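Local coordinates for Peptide/nickel transport system substrate-binding protein (Listeria monocytogenes serotype 1/2a, PDB 5KZT) that binds peptides as the OppA substrate-binding protein and probably hands them to a membrane transporter for uptake, at residues T286-A289 and I293-A296; K353-G358 and D395-K400. All coordinates share one frame; numbering follows the deposited sequence.

Contact 1 of 2, residues T286-A289 and I293-A296; sequences TVFA and IRKA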
loop_
_atom_site.group_PDB
_atom_site.type_symbol
_atom_site.label_atom_id
_atom_site.label_comp_id
_atom_site.label_asym_id
_atom_site.label_seq_id
_atom_site.Cartn_x
_atom_site.Cartn_y
_atom_site.Cartn_z
ATOM N N THR A 286 16.402 -20.462 5.669
ATOM C CA THR A 286 17.062 -19.572 6.622
ATOM C C THR A 286 16.721 -20.072 8.029
ATOM O O THR A 286 15.902 -20.973 8.202
ATOM C CB THR A 286 16.544 -18.131 6.513
ATOM O OG1 THR A 286 15.190 -18.091 6.958
ATOM C CG2 THR A 286 16.634 -17.601 5.077
ATOM N N VAL A 287 17.305 -19.448 9.042
ATOM C CA VAL A 287 16.939 -19.778 10.438
ATOM C C VAL A 287 15.452 -19.552 10.762
ATOM O O VAL A 287 14.913 -20.182 11.688
ATOM C CB VAL A 287 17.794 -19.013 11.476
ATOM C CG1 VAL A 287 19.262 -19.426 11.362
ATOM C CG2 VAL A 287 17.615 -17.492 11.369
ATOM N N PHE A 288 14.796 -18.660 10.014
ATOM C CA PHE A 288 13.392 -18.375 10.237
ATOM C C PHE A 288 12.473 -19.433 9.642
ATOM O O PHE A 288 11.269 -19.325 9.785
ATOM C CB PHE A 288 13.032 -16.981 9.723
ATOM C CG PHE A 288 13.735 -15.878 10.443
ATOM C CD1 PHE A 288 13.569 -15.716 11.805
ATOM C CD2 PHE A 288 14.523 -14.961 9.754
ATOM C CE1 PHE A 288 14.209 -14.697 12.475
ATOM C CE2 PHE A 288 15.165 -13.934 10.421
ATOM C CZ PHE A 288 14.999 -13.793 11.787
ATOM N N ALA A 289 13.028 -20.446 8.968
ATOM C CA ALA A 289 12.284 -21.663 8.679
ATOM C C ALA A 289 11.896 -22.398 9.981
ATOM O O ALA A 289 10.951 -23.168 9.991
ATOM C CB ALA A 289 13.084 -22.575 7.751
ATOM N N ILE A 293 12.382 -19.949 16.370
ATOM C CA ILE A 293 13.227 -18.783 16.114
ATOM C C ILE A 293 12.382 -17.560 15.714
ATOM O O ILE A 293 12.655 -16.454 16.206
ATOM C CB ILE A 293 14.315 -19.102 15.065
ATOM C CG1 ILE A 293 15.234 -20.241 15.563
ATOM C CG2 ILE A 293 15.120 -17.865 14.680
ATOM C CD1 ILE A 293 15.959 -19.971 16.864
ATOM N N ARG A 294 11.367 -17.758 14.862
ATOM C CA ARG A 294 10.411 -16.679 14.529
ATOM C C ARG A 294 9.738 -16.122 15.796
ATOM O O ARG A 294 9.647 -14.901 15.983
ATOM C CB ARG A 294 9.326 -17.166 13.547
ATOM C CG ARG A 294 9.873 -17.569 12.182
ATOM C CD ARG A 294 8.786 -17.620 11.139
ATOM N NE ARG A 294 7.747 -18.621 11.395
ATOM C CZ ARG A 294 7.815 -19.919 11.096
ATOM N NH1 ARG A 294 8.914 -20.473 10.570
ATOM N NH2 ARG A 294 6.760 -20.695 11.356
ATOM N N LYS A 295 9.280 -17.045 16.649
ATOM C CA LYS A 295 8.592 -16.713 17.904
ATOM C C LYS A 295 9.509 -15.931 18.849
ATOM O O LYS A 295 9.058 -15.008 19.516
ATOM C CB LYS A 295 8.083 -17.992 18.596
ATOM C CG LYS A 295 7.263 -17.734 19.855
ATOM C CD LYS A 295 6.753 -19.016 20.503
ATOM C CE LYS A 295 5.563 -19.618 19.762
ATOM N NZ LYS A 295 4.364 -18.740 19.865
ATOM N N ALA A 296 10.782 -16.323 18.899
ATOM C CA ALA A 296 11.770 -15.666 19.771
ATOM C C ALA A 296 11.930 -14.195 19.399
ATOM O O ALA A 296 11.815 -13.319 20.266
ATOM C CB ALA A 296 13.106 -16.368 19.686
HETATM O O HOH W 1 8.090 -23.067 8.811
#
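With CG beside the backbone N (chi1 -64°) and a bend at chi3 (-63°), the side chain of R294 folds back along its helix until its guanidinium meets the carbonyl of F288. NH1 gives a nearly straight hydrogen bond to F288 O, 2.7 Å long at 163°, and the oxygen lies in the guanidinium plane. A water bridges NH1 and A289 O, accepting from the first and donating to the second. NE and NH2 bond to the backbone oxygens of V489 and D488, so main-chain carbonyls take a bond from all three nitrogens. T286, just ahead of the 3-10 segment 287-289, makes an ST turn, its OG1 accepting from F288 N at 3.1 Å, and the segment leads from strand 284-285 into helix 291-299 of this solute-binding fold. On the apolar side, I293 CG2 sits 3.9 Å from F288 CD1, oblique to the ring, and R294 CG touches F288 CB at 4.0 Å. V287 CG2 stands over the centre of one face of the phenyl ring and also reaches I293 CG2 at 4.2 Å. F277 and F420 meet the same phenyl, and I367 and V369 of strand 367-374 pack against V287.

Contact 2 of 2, residues K353-G358 and D395-K400; sequences KAWKAG and DGLTVK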
loop_
_atom_site.group_PDB
_atom_site.type_symbol
_atom_site.label_atom_id
_atom_site.label_comp_id
_atom_site.label_asym_id
_atom_site.label_seq_id
_atom_site.Cartn_x
_atom_site.Cartn_y
_atom_site.Cartn_z
ATOM N N LYS A 353 12.203 -18.654 26.117
ATOM C CA LYS A 353 11.810 -20.066 26.027
ATOM C C LYS A 353 11.877 -20.565 24.567
ATOM O O LYS A 353 12.509 -21.585 24.285
ATOM C CB LYS A 353 10.392 -20.280 26.596
ATOM C CG LYS A 353 9.938 -21.737 26.581
ATOM C CD LYS A 353 8.557 -21.971 27.179
ATOM C CE LYS A 353 8.397 -23.452 27.521
ATOM N NZ LYS A 353 6.979 -23.905 27.548
ATOM N N ALA A 354 11.232 -19.834 23.660
ATOM C CA ALA A 354 11.263 -20.165 22.231
ATOM C C ALA A 354 12.684 -20.111 21.669
ATOM O O ALA A 354 13.072 -20.961 20.878
ATOM C CB ALA A 354 10.353 -19.222 21.442
ATOM N N TRP A 355 13.454 -19.100 22.072
ATOM C CA TRP A 355 14.840 -18.951 21.624
ATOM C C TRP A 355 15.706 -20.166 21.997
ATOM O O TRP A 355 16.368 -20.741 21.125
ATOM C CB TRP A 355 15.422 -17.664 22.208
ATOM C CG TRP A 355 16.839 -17.361 21.867
ATOM C CD1 TRP A 355 17.868 -17.255 22.743
ATOM C CD2 TRP A 355 17.377 -17.053 20.579
ATOM N NE1 TRP A 355 19.021 -16.917 22.090
ATOM C CE2 TRP A 355 18.751 -16.792 20.755
ATOM C CE3 TRP A 355 16.830 -16.962 19.290
ATOM C CZ2 TRP A 355 19.594 -16.480 19.697
ATOM C CZ3 TRP A 355 17.671 -16.652 18.237
ATOM C CH2 TRP A 355 19.040 -16.415 18.447
ATOM N N LYS A 356 15.688 -20.563 23.267
ATOM C CA LYS A 356 16.484 -21.732 23.712
ATOM C C LYS A 356 16.101 -23.017 22.942
ATOM O O LYS A 356 16.976 -23.777 22.508
ATOM C CB LYS A 356 16.381 -21.945 25.239
ATOM C CG LYS A 356 17.032 -20.828 26.069
ATOM C CD LYS A 356 17.325 -21.199 27.523
ATOM C CE LYS A 356 16.194 -20.873 28.497
ATOM N NZ LYS A 356 15.989 -19.412 28.710
ATOM N N ALA A 357 14.800 -23.229 22.751
ATOM C CA ALA A 357 14.287 -24.427 22.064
ATOM C C ALA A 357 14.641 -24.440 20.578
ATOM O O ALA A 357 15.035 -25.471 20.034
ATOM C CB ALA A 357 12.783 -24.537 22.248
ATOM N N GLY A 358 14.484 -23.292 19.925
ATOM C CA GLY A 358 14.903 -23.121 18.533
ATOM C C GLY A 358 16.385 -23.381 18.317
ATOM O O GLY A 358 16.745 -24.104 17.407
ATOM N N ASP A 395 20.362 -14.061 23.920
ATOM C CA ASP A 395 21.816 -14.291 24.028
ATOM C C ASP A 395 22.323 -15.119 22.859
ATOM O O ASP A 395 21.785 -16.191 22.582
ATOM C CB ASP A 395 22.162 -15.033 25.327
ATOM C CG ASP A 395 21.847 -14.232 26.593
ATOM O OD1 ASP A 395 21.710 -12.996 26.537
ATOM O OD2 ASP A 395 21.739 -14.857 27.669
ATOM N N GLY A 396 23.365 -14.621 22.195
ATOM C CA GLY A 396 23.936 -15.257 21.009
ATOM C C GLY A 396 23.356 -14.781 19.685
ATOM O O GLY A 396 23.692 -15.317 18.637
ATOM N N LEU A 397 22.484 -13.779 19.713
ATOM C CA LEU A 397 21.902 -13.230 18.489
ATOM C C LEU A 397 22.648 -11.955 18.111
ATOM O O LEU A 397 22.788 -11.045 18.934
ATOM C CB LEU A 397 20.408 -12.942 18.682
ATOM C CG LEU A 397 19.665 -12.371 17.469
ATOM C CD1 LEU A 397 19.612 -13.351 16.311
ATOM C CD2 LEU A 397 18.257 -11.956 17.854
ATOM N N THR A 398 23.170 -11.930 16.890
ATOM C CA THR A 398 23.672 -10.724 16.256
ATOM C C THR A 398 22.652 -10.335 15.198
ATOM O O THR A 398 22.158 -11.197 14.456
ATOM C CB THR A 398 25.021 -10.952 15.561
ATOM O OG1 THR A 398 25.986 -11.381 16.517
ATOM C CG2 THR A 398 25.536 -9.681 14.912
ATOM N N VAL A 399 22.325 -9.050 15.157
ATOM C CA VAL A 399 21.446 -8.474 14.126
ATOM C C VAL A 399 22.240 -7.411 13.356
ATOM O O VAL A 399 22.622 -6.393 13.939
ATOM C CB VAL A 399 20.181 -7.866 14.751
ATOM C CG1 VAL A 399 19.316 -7.196 13.682
ATOM C CG2 VAL A 399 19.395 -8.947 15.487
ATOM N N LYS A 400 22.535 -7.682 12.080
ATOM C CA LYS A 400 23.185 -6.702 11.184
ATOM C C LYS A 400 22.075 -5.830 10.642
ATOM O O LYS A 400 20.987 -6.330 10.353
ATOM C CB LYS A 400 23.887 -7.330 9.963
ATOM C CG LYS A 400 24.807 -8.515 10.196
ATOM C CD LYS A 400 26.278 -8.134 10.349
ATOM C CE LYS A 400 26.638 -7.874 11.809
ATOM N NZ LYS A 400 28.036 -7.399 11.989
#
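W355 NE1 donates a hydrogen bond to the backbone oxygen of D395, the hydrogen bond that crosses between 353-358 and 395-400: NE1 to O is 2.9 Å, with an N-H...O angle of 155°. The acceptor lies almost in the indole plane, whereas seen from the carbonyl the donor stands 36° above the peptide plane. W355 therefore uses its pyrrole edge on the turn that precedes the strand. CG is anti to the backbone N (chi1 179°), which carries the indole away from its helix and across to that turn. The six-membered end of the ring reaches further along the chain, where CZ2 lies 4.1 Å from G396 C and CH2 packs on L397 CB at 3.7 Å. L397 meets the indole obliquely, and its CD1 touches CH2 as well, at 3.8 Å. G396 turns the chain into the strand at backbone angles where a CB would jam against the carbonyl oxygen of D395. Strand 397-404 is the second strand of a beta-alpha-beta unit: it runs parallel to strand 367-374, with helix 377-393 between them; helix 348-362, which carries W355, comes just before the unit. G396 and T398 pair with I367 through the backbone, and I367 also touches W355. Beyond the indole, L397 packs on L390 of helix 377-393 and on I297 of helix 291-299.

Overall arrangement
Contact 1 closes before contact 2 opens along the chain, yet their centres are only about 9 Å apart, on the same side of the chain's centre and well out from it. Helix 291-299 lies against helix 348-362 and joins them: A296 CB packs on W355 N at 3.6 Å, I293 CD1 on G358 CA at 3.7 Å and K295 CD on A354 CB at 3.7 Å. Strand 367-374 of the large mixed sheet that also includes strands 420-425 and 491-503 borders both contacts. Helices 291-299 and 348-362 are thus packed together beside the sheet within one lobe of the peptide-binding protein.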